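Local coordinates for probable adenylyl-sulfate kinase (Aeropyrum pernix, PDB 2YVU), which catalyses the ATP-dependent 3'-phosphorylation of adenosine 5'-phosphosulfate to 3'-phosphoadenylyl sulfate, the activated form of sulfate, at the interface of chains A and B. Sequence-based numbering; all coordinates share one arbitrary frame. Chains: chain A/B, Probable adenylyl-sulfate kinase.

Contact 1: the interface of chains A and B. Residues chain A 45, 77, 80-81, 84, 86; chain B 80-81, 83-84.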
loop_
_atom_site.group_PDB
_atom_site.type_symbol
_atom_site.label_atom_id
_atom_site.label_comp_id
_atom_site.label_asym_id
_atom_site.label_seq_id
_atom_site.Cartn_x
_atom_site.Cartn_y
_atom_site.Cartn_z
ATOM N N GLU A 45 -4.796 10.039 -4.197
ATOM C CA GLU A 45 -4.195 8.870 -4.819
ATOM C C GLU A 45 -5.311 8.052 -5.403
ATOM O O GLU A 45 -6.315 7.802 -4.739
ATOM C CB GLU A 45 -3.427 8.017 -3.831
ATOM C CG GLU A 45 -2.170 8.679 -3.326
ATOM C CD GLU A 45 -1.107 8.763 -4.399
ATOM O OE1 GLU A 45 -1.267 8.116 -5.449
ATOM O OE2 GLU A 45 -0.109 9.453 -4.184
ATOM N N ILE A 77 -3.803 -0.383 2.389
ATOM C CA ILE A 77 -3.020 0.670 1.756
ATOM C C ILE A 77 -3.875 1.935 1.769
ATOM O O ILE A 77 -3.391 3.024 2.049
ATOM C CB ILE A 77 -2.673 0.304 0.304
ATOM C CG1 ILE A 77 -1.774 -0.942 0.288
ATOM C CG2 ILE A 77 -2.049 1.494 -0.406
ATOM C CD1 ILE A 77 -1.474 -1.520 -1.128
ATOM N N LEU A 80 -4.006 3.327 5.389
ATOM C CA LEU A 80 -2.772 4.000 5.751
ATOM C C LEU A 80 -2.686 5.372 5.089
ATOM O O LEU A 80 -2.313 6.348 5.721
ATOM C CB LEU A 80 -1.567 3.168 5.325
ATOM C CG LEU A 80 -0.831 2.340 6.381
ATOM C CD1 LEU A 80 -1.789 1.714 7.345
ATOM C CD2 LEU A 80 -0.000 1.274 5.654
ATOM N N LEU A 81 -3.009 5.452 3.812
ATOM C CA LEU A 81 -2.922 6.746 3.139
ATOM C C LEU A 81 -3.940 7.720 3.736
ATOM O O LEU A 81 -3.624 8.878 4.047
ATOM C CB LEU A 81 -3.173 6.581 1.633
ATOM C CG LEU A 81 -2.044 5.954 0.786
ATOM C CD1 LEU A 81 -2.585 5.501 -0.577
ATOM C CD2 LEU A 81 -0.920 6.963 0.589
ATOM N N ASN A 84 -3.399 9.455 6.882
ATOM C CA ASN A 84 -2.352 10.467 6.793
ATOM C C ASN A 84 -2.776 11.646 5.941
ATOM O O ASN A 84 -1.944 12.304 5.334
ATOM C CB ASN A 84 -1.040 9.869 6.273
ATOM C CG ASN A 84 -0.334 9.031 7.333
ATOM O OD1 ASN A 84 0.270 9.568 8.256
ATOM N ND2 ASN A 84 -0.438 7.719 7.220
ATOM N N VAL A 86 -4.772 11.726 3.103
ATOM C CA VAL A 86 -4.987 11.539 1.690
ATOM C C VAL A 86 -6.399 11.110 1.300
ATOM O O VAL A 86 -7.016 10.289 1.969
ATOM C CB VAL A 86 -4.019 10.469 1.156
ATOM C CG1 VAL A 86 -4.200 10.302 -0.345
ATOM C CG2 VAL A 86 -2.578 10.840 1.520
ATOM N N LEU B 80 4.083 5.549 -2.043
ATOM C CA LEU B 80 2.823 6.301 -1.991
ATOM C C LEU B 80 2.744 7.151 -0.712
ATOM O O LEU B 80 2.413 8.325 -0.754
ATOM C CB LEU B 80 1.602 5.368 -2.047
ATOM C CG LEU B 80 1.377 4.564 -3.323
ATOM C CD1 LEU B 80 0.019 3.839 -3.273
ATOM C CD2 LEU B 80 1.409 5.484 -4.488
ATOM N N LEU B 81 3.046 6.563 0.433
ATOM C CA LEU B 81 3.000 7.345 1.663
ATOM C C LEU B 81 3.987 8.523 1.655
ATOM O O LEU B 81 3.604 9.671 1.914
ATOM C CB LEU B 81 3.274 6.433 2.855
ATOM C CG LEU B 81 2.198 5.364 3.126
ATOM C CD1 LEU B 81 2.757 4.344 4.098
ATOM C CD2 LEU B 81 0.911 6.000 3.697
ATOM N N ARG B 83 5.362 10.118 -0.822
ATOM C CA ARG B 83 5.056 11.159 -1.787
ATOM C C ARG B 83 3.881 11.984 -1.308
ATOM O O ARG B 83 3.572 13.025 -1.880
ATOM C CB ARG B 83 4.817 10.580 -3.196
ATOM C CG ARG B 83 3.455 9.953 -3.496
ATOM C CD ARG B 83 3.559 9.271 -4.860
ATOM N NE ARG B 83 2.299 8.775 -5.426
ATOM C CZ ARG B 83 2.248 7.992 -6.506
ATOM N NH1 ARG B 83 3.375 7.640 -7.128
ATOM N NH2 ARG B 83 1.090 7.507 -6.938
ATOM N N ASN B 84 3.226 11.526 -0.249
ATOM C CA ASN B 84 2.132 12.293 0.302
ATOM C C ASN B 84 2.503 12.917 1.639
ATOM O O ASN B 84 1.645 13.202 2.480
ATOM C CB ASN B 84 0.871 11.433 0.410
ATOM C CG ASN B 84 0.169 11.308 -0.916
ATOM O OD1 ASN B 84 -0.484 12.251 -1.365
ATOM N ND2 ASN B 84 0.327 10.158 -1.576
#

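Contact 2: the interface of chains A and B. Residues chain A 72-73, 76-77, 80; chain B 51, 55-56, 77.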
loop_
_atom_site.group_PDB
_atom_site.type_symbol
_atom_site.label_atom_id
_atom_site.label_comp_id
_atom_site.label_asym_id
_atom_site.label_seq_id
_atom_site.Cartn_x
_atom_site.Cartn_y
_atom_site.Cartn_z
ATOM N N LYS A 72 -8.230 -7.018 0.481
ATOM C CA LYS A 72 -7.914 -6.712 1.867
ATOM C C LYS A 72 -6.624 -5.879 1.864
ATOM O O LYS A 72 -6.449 -4.952 2.643
ATOM C CB LYS A 72 -7.692 -8.004 2.652
ATOM C CG LYS A 72 -7.129 -7.771 4.049
ATOM C CD LYS A 72 -6.974 -9.081 4.805
ATOM C CE LYS A 72 -6.593 -8.828 6.265
ATOM N NZ LYS A 72 -6.424 -10.111 7.027
ATOM N N ARG A 73 -5.717 -6.234 0.971
ATOM C CA ARG A 73 -4.462 -5.532 0.856
ATOM C C ARG A 73 -4.701 -4.095 0.426
ATOM O O ARG A 73 -4.102 -3.171 0.970
ATOM C CB ARG A 73 -3.581 -6.244 -0.156
ATOM C CG ARG A 73 -2.291 -5.558 -0.391
ATOM C CD ARG A 73 -1.309 -6.579 -0.862
ATOM N NE ARG A 73 -1.692 -7.066 -2.154
ATOM C CZ ARG A 73 -1.667 -8.341 -2.512
ATOM N NH1 ARG A 73 -1.275 -9.289 -1.664
ATOM N NH2 ARG A 73 -2.040 -8.653 -3.731
ATOM N N TRP A 76 -5.983 -1.951 3.223
ATOM C CA TRP A 76 -4.999 -1.483 4.179
ATOM C C TRP A 76 -4.177 -0.321 3.669
ATOM O O TRP A 76 -3.904 0.619 4.421
ATOM C CB TRP A 76 -4.110 -2.629 4.595
ATOM C CG TRP A 76 -4.704 -3.313 5.781
ATOM C CD1 TRP A 76 -5.453 -4.454 5.796
ATOM C CD2 TRP A 76 -4.634 -2.856 7.133
ATOM N NE1 TRP A 76 -5.850 -4.738 7.077
ATOM C CE2 TRP A 76 -5.359 -3.773 7.919
ATOM C CE3 TRP A 76 -4.026 -1.755 7.754
ATOM C CZ2 TRP A 76 -5.492 -3.627 9.307
ATOM C CZ3 TRP A 76 -4.157 -1.608 9.137
ATOM C CH2 TRP A 76 -4.885 -2.543 9.896
ATOM N N ILE A 77 -3.803 -0.383 2.389
ATOM C CA ILE A 77 -3.020 0.670 1.756
ATOM C C ILE A 77 -3.875 1.935 1.769
ATOM O O ILE A 77 -3.391 3.024 2.049
ATOM C CB ILE A 77 -2.673 0.304 0.304
ATOM C CG1 ILE A 77 -1.774 -0.942 0.288
ATOM C CG2 ILE A 77 -2.049 1.494 -0.406
ATOM C CD1 ILE A 77 -1.474 -1.520 -1.128
ATOM N N LEU A 80 -4.006 3.327 5.389
ATOM C CA LEU A 80 -2.772 4.000 5.751
ATOM C C LEU A 80 -2.686 5.372 5.089
ATOM O O LEU A 80 -2.313 6.348 5.721
ATOM C CB LEU A 80 -1.567 3.168 5.325
ATOM C CG LEU A 80 -0.831 2.340 6.381
ATOM C CD1 LEU A 80 -1.789 1.714 7.345
ATOM C CD2 LEU A 80 -0.000 1.274 5.654
ATOM N N TRP B 51 3.544 -6.540 10.998
ATOM C CA TRP B 51 2.397 -5.830 10.474
ATOM C C TRP B 51 1.994 -6.424 9.128
ATOM O O TRP B 51 0.849 -6.807 8.920
ATOM C CB TRP B 51 2.732 -4.353 10.281
ATOM C CG TRP B 51 1.689 -3.631 9.497
ATOM C CD1 TRP B 51 0.439 -3.285 9.926
ATOM C CD2 TRP B 51 1.769 -3.220 8.125
ATOM N NE1 TRP B 51 -0.263 -2.688 8.909
ATOM C CE2 TRP B 51 0.526 -2.634 7.793
ATOM C CE3 TRP B 51 2.764 -3.296 7.143
ATOM C CZ2 TRP B 51 0.249 -2.121 6.515
ATOM C CZ3 TRP B 51 2.488 -2.787 5.861
ATOM C CH2 TRP B 51 1.235 -2.207 5.568
ATOM N N THR B 55 -1.560 -8.138 7.148
ATOM C CA THR B 55 -2.271 -7.167 6.328
ATOM C C THR B 55 -2.053 -7.209 4.814
ATOM O O THR B 55 -2.842 -7.814 4.090
ATOM C CB THR B 55 -1.968 -5.734 6.830
ATOM O OG1 THR B 55 -0.569 -5.468 6.716
ATOM C CG2 THR B 55 -2.359 -5.589 8.288
ATOM N N VAL B 56 -0.982 -6.580 4.340
ATOM C CA VAL B 56 -0.734 -6.519 2.906
ATOM C C VAL B 56 0.018 -7.706 2.356
ATOM O O VAL B 56 -0.042 -7.997 1.165
ATOM C CB VAL B 56 0.020 -5.218 2.515
ATOM C CG1 VAL B 56 -0.727 -4.025 3.064
ATOM C CG2 VAL B 56 1.472 -5.251 3.023
ATOM N N ILE B 77 4.268 0.778 -1.403
ATOM C CA ILE B 77 3.461 1.361 -0.332
ATOM C C ILE B 77 4.227 2.512 0.333
ATOM O O ILE B 77 3.648 3.551 0.621
ATOM C CB ILE B 77 3.095 0.308 0.740
ATOM C CG1 ILE B 77 2.152 -0.734 0.133
ATOM C CG2 ILE B 77 2.393 0.972 1.905
ATOM C CD1 ILE B 77 1.929 -1.995 0.997
#

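Contact 3: the interface of chains A and B. Residues chain A 9-11, 43, 83-86; chain B 43, 84, 86.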
loop_
_atom_site.group_PDB
_atom_site.type_symbol
_atom_site.label_atom_id
_atom_site.label_comp_id
_atom_site.label_asym_id
_atom_site.label_seq_id
_atom_site.Cartn_x
_atom_site.Cartn_y
_atom_site.Cartn_z
ATOM N N CYS A 9 -3.550 20.873 3.629
ATOM C CA CYS A 9 -3.329 19.946 4.728
ATOM C C CYS A 9 -4.566 19.628 5.558
ATOM O O CYS A 9 -5.085 20.502 6.257
ATOM C CB CYS A 9 -2.253 20.507 5.665
ATOM S SG CYS A 9 -1.098 19.215 6.188
ATOM N N ILE A 10 -5.032 18.379 5.489
ATOM C CA ILE A 10 -6.191 17.954 6.273
ATOM C C ILE A 10 -5.760 16.806 7.191
ATOM O O ILE A 10 -4.915 15.993 6.824
ATOM C CB ILE A 10 -7.370 17.510 5.362
ATOM C CG1 ILE A 10 -6.947 16.358 4.448
ATOM C CG2 ILE A 10 -7.813 18.677 4.481
ATOM C CD1 ILE A 10 -8.077 15.843 3.547
ATOM N N GLU A 11 -6.331 16.736 8.387
ATOM C CA GLU A 11 -5.957 15.686 9.332
ATOM C C GLU A 11 -6.240 14.278 8.813
ATOM O O GLU A 11 -5.351 13.430 8.810
ATOM C CB GLU A 11 -6.668 15.895 10.675
ATOM C CG GLU A 11 -6.183 14.976 11.792
ATOM C CD GLU A 11 -6.679 15.412 13.164
ATOM O OE1 GLU A 11 -7.897 15.302 13.430
ATOM O OE2 GLU A 11 -5.848 15.876 13.976
ATOM N N ARG A 43 -4.335 16.244 -1.355
ATOM C CA ARG A 43 -3.442 15.117 -1.604
ATOM C C ARG A 43 -4.411 14.036 -2.039
ATOM O O ARG A 43 -5.353 13.730 -1.304
ATOM C CB ARG A 43 -2.779 14.651 -0.315
ATOM C CG ARG A 43 -2.164 15.750 0.522
ATOM C CD ARG A 43 -0.704 15.880 0.220
ATOM N NE ARG A 43 0.044 16.240 1.420
ATOM C CZ ARG A 43 1.368 16.335 1.466
ATOM N NH1 ARG A 43 2.081 16.095 0.370
ATOM N NH2 ARG A 43 1.976 16.670 2.602
ATOM N N ARG A 83 -5.420 7.772 6.709
ATOM C CA ARG A 83 -5.162 8.246 8.059
ATOM C C ARG A 83 -4.044 9.278 8.037
ATOM O O ARG A 83 -3.763 9.911 9.058
ATOM C CB ARG A 83 -4.824 7.092 9.026
ATOM C CG ARG A 83 -3.452 6.442 8.904
ATOM C CD ARG A 83 -3.481 5.181 9.753
ATOM N NE ARG A 83 -2.188 4.517 9.931
ATOM C CZ ARG A 83 -2.072 3.300 10.457
ATOM N NH1 ARG A 83 -3.171 2.647 10.831
ATOM N NH2 ARG A 83 -0.879 2.743 10.635
ATOM N N ASN A 84 -3.399 9.455 6.882
ATOM C CA ASN A 84 -2.352 10.467 6.793
ATOM C C ASN A 84 -2.776 11.646 5.941
ATOM O O ASN A 84 -1.944 12.304 5.334
ATOM C CB ASN A 84 -1.040 9.869 6.273
ATOM C CG ASN A 84 -0.334 9.031 7.333
ATOM O OD1 ASN A 84 0.270 9.568 8.256
ATOM N ND2 ASN A 84 -0.438 7.719 7.220
ATOM N N GLY A 85 -4.084 11.887 5.883
ATOM C CA GLY A 85 -4.609 13.032 5.150
ATOM C C GLY A 85 -4.895 12.920 3.668
ATOM O O GLY A 85 -5.267 13.900 3.048
ATOM N N VAL A 86 -4.772 11.726 3.103
ATOM C CA VAL A 86 -4.987 11.539 1.690
ATOM C C VAL A 86 -6.399 11.110 1.300
ATOM O O VAL A 86 -7.016 10.289 1.969
ATOM C CB VAL A 86 -4.019 10.469 1.156
ATOM C CG1 VAL A 86 -4.200 10.302 -0.345
ATOM C CG2 VAL A 86 -2.578 10.840 1.520
ATOM N N ARG B 43 4.153 13.241 10.420
ATOM C CA ARG B 43 3.289 12.101 10.072
ATOM C C ARG B 43 4.296 10.970 9.911
ATOM O O ARG B 43 5.234 11.108 9.145
ATOM C CB ARG B 43 2.604 12.326 8.725
ATOM C CG ARG B 43 1.120 12.660 8.800
ATOM C CD ARG B 43 0.888 14.138 8.934
ATOM N NE ARG B 43 -0.075 14.655 7.957
ATOM C CZ ARG B 43 -1.388 14.422 7.965
ATOM N NH1 ARG B 43 -1.942 13.659 8.905
ATOM N NH2 ARG B 43 -2.153 14.983 7.034
ATOM N N ASN B 84 3.226 11.526 -0.249
ATOM C CA ASN B 84 2.132 12.293 0.302
ATOM C C ASN B 84 2.503 12.917 1.639
ATOM O O ASN B 84 1.645 13.202 2.480
ATOM C CB ASN B 84 0.871 11.433 0.410
ATOM C CG ASN B 84 0.169 11.308 -0.916
ATOM O OD1 ASN B 84 -0.484 12.251 -1.365
ATOM N ND2 ASN B 84 0.327 10.158 -1.576
ATOM N N VAL B 86 4.571 11.655 4.167
ATOM C CA VAL B 86 4.866 10.809 5.327
ATOM C C VAL B 86 6.322 10.323 5.416
ATOM O O VAL B 86 6.968 10.085 4.403
ATOM C CB VAL B 86 3.959 9.557 5.305
ATOM C CG1 VAL B 86 4.214 8.701 6.522
ATOM C CG2 VAL B 86 2.502 9.975 5.237
#

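Contact 1: the interface of chains A and B
The guanidinium of B:Arg83 meets the carboxylate of A:Glu45 at its edge, while the CD2 methyl of B:Leu80 lies over one face of the guanidinium, toward its rim. The two planes are 24° apart, the carboxylate slightly twisted out of the guanidinium plane in a side-on, two-nitrogen salt bridge. NE of B:Arg83 donates to OE2 of A:Glu45 at 2.8 Å and NH2 to OE1 at 2.9 Å, both bonds almost straight and both on the syn side of the carboxylate. CG of B:Arg83 lies between the backbone N and the carbonyl carbon (chi1 79°), and the chain then runs extended to NE. On the anti side of the same OE2, the amide ND2 of B:Asn84 donates at 2.7 Å, giving that oxygen two donors; the amide stands nearly perpendicular to the carboxylate (85°). ND2 also bonds O of B:Leu80 at 2.9 Å, which fixes the amide's rotation and caps the end of helix 64-83. Nearby, the CD2 methyls of A:Leu81 and B:Leu81 meet at 3.7 Å across the two-fold axis, and CG2 of A:Val86 packs against CB of B:Asn84. Charge pairing beside a leucine seam ties strand 44-48 to the other chain's helix end and probably helps hold the A-B pair, probably the dimer, in register.

Contact 2: the interface of chains A and B
A:Arg73, A:Trp76, A:Ile77 and A:Leu80 line one side of helix 64-82 and meet, across the chain boundary, the end of helix 49-54 and the loop residues B:Thr55 and B:Val56, with B:Thr55 in a non-helical backbone conformation (phi/psi -119/-83°). In this member of the APS kinase family, a P-loop kinase, the indole of A:Trp76 offers a face to B:Thr55, whose CG2 methyl sits over it, 3.8 Å from the centroid of the six-membered ring, in a CH-pi contact. The threonine's OG1, held between its backbone N and carbonyl carbon (chi1 61°), turns the other way, donating to O of B:Trp51 at 2.9 Å from above the carbonyl plane and lying over the indole face of B:Trp51. That second indole meets A:Leu80 tip to tip, its CZ2 3.5 Å from the leucine CD2. B:Thr55 thus sits in the angle between two roughly perpendicular indoles. Near the two-fold axis, A:Ile77 CG1 and B:Ile77 CD1 approach to 3.9 Å as the side chains cross. One turn earlier in the helix, the aliphatic part of A:Arg73 crosses B:Val56 at about a right angle, CG standing 3.7 Å from the valine CB, and NH1 makes a weak hydrogen bond to the valine O at 3.3 Å.

Contact 3: the interface of chains A and B
Bends at chi2 (88°) and chi3 fold the side chain of B:Arg43 over A:Asn84 and bring its guanidinium to the backbone of the A:Ile10 segment. There NH2 donates to O of A:Ile10 at 2.9 Å, with the donor tilted from the carbonyl plane, and NH1 makes a weak bond to O of A:Glu11, a poorly ordered residue. One guanidinium face lies against O of A:Asn84, which stands 3.2 Å above the plane near the rim; no N-H points at it, so no hydrogen bond forms. The asparagine and arginine side chains run antiparallel alongside one another, OD1 of A:Asn84 resting 3.3 Å from CG of B:Arg43. The twin, A:Arg43, follows a different path: CG is anti to its carbonyl carbon (chi1 -49°, against -106° in B:Arg43), and O of B:Asn84 lies over the centre of its guanidinium. CG2 of B:Val86 packs crosswise on the amide of A:Asn84, 3.7 Å from CG. An alanine in place of B:Arg43 would probably leave O of A:Ile10 without this donor and open a gap beside A:Asn84. The arginine probably helps tether an N-terminal segment of chain A and steady this end of the A-B interface.

All three contacts belong to one two-fold symmetric interface between chains A and B. Contacts 1 and 2 have centres of C-alpha atoms about 11 Å apart and share A:Ile77 and A:Leu80 of helix 64-82, which therefore runs through both. Contacts 1 and 3, about 7 Å apart, share A:Asn84, A:Val86 and B:Asn84 just beyond that helix; contacts 2 and 3 are about 16 Å apart. The contact centres lie 16 to 24 Å from A:Ser94, the probable phosphoserine intermediate, so their residues more likely serve assembly; the structure alone does not show an influence on catalysis.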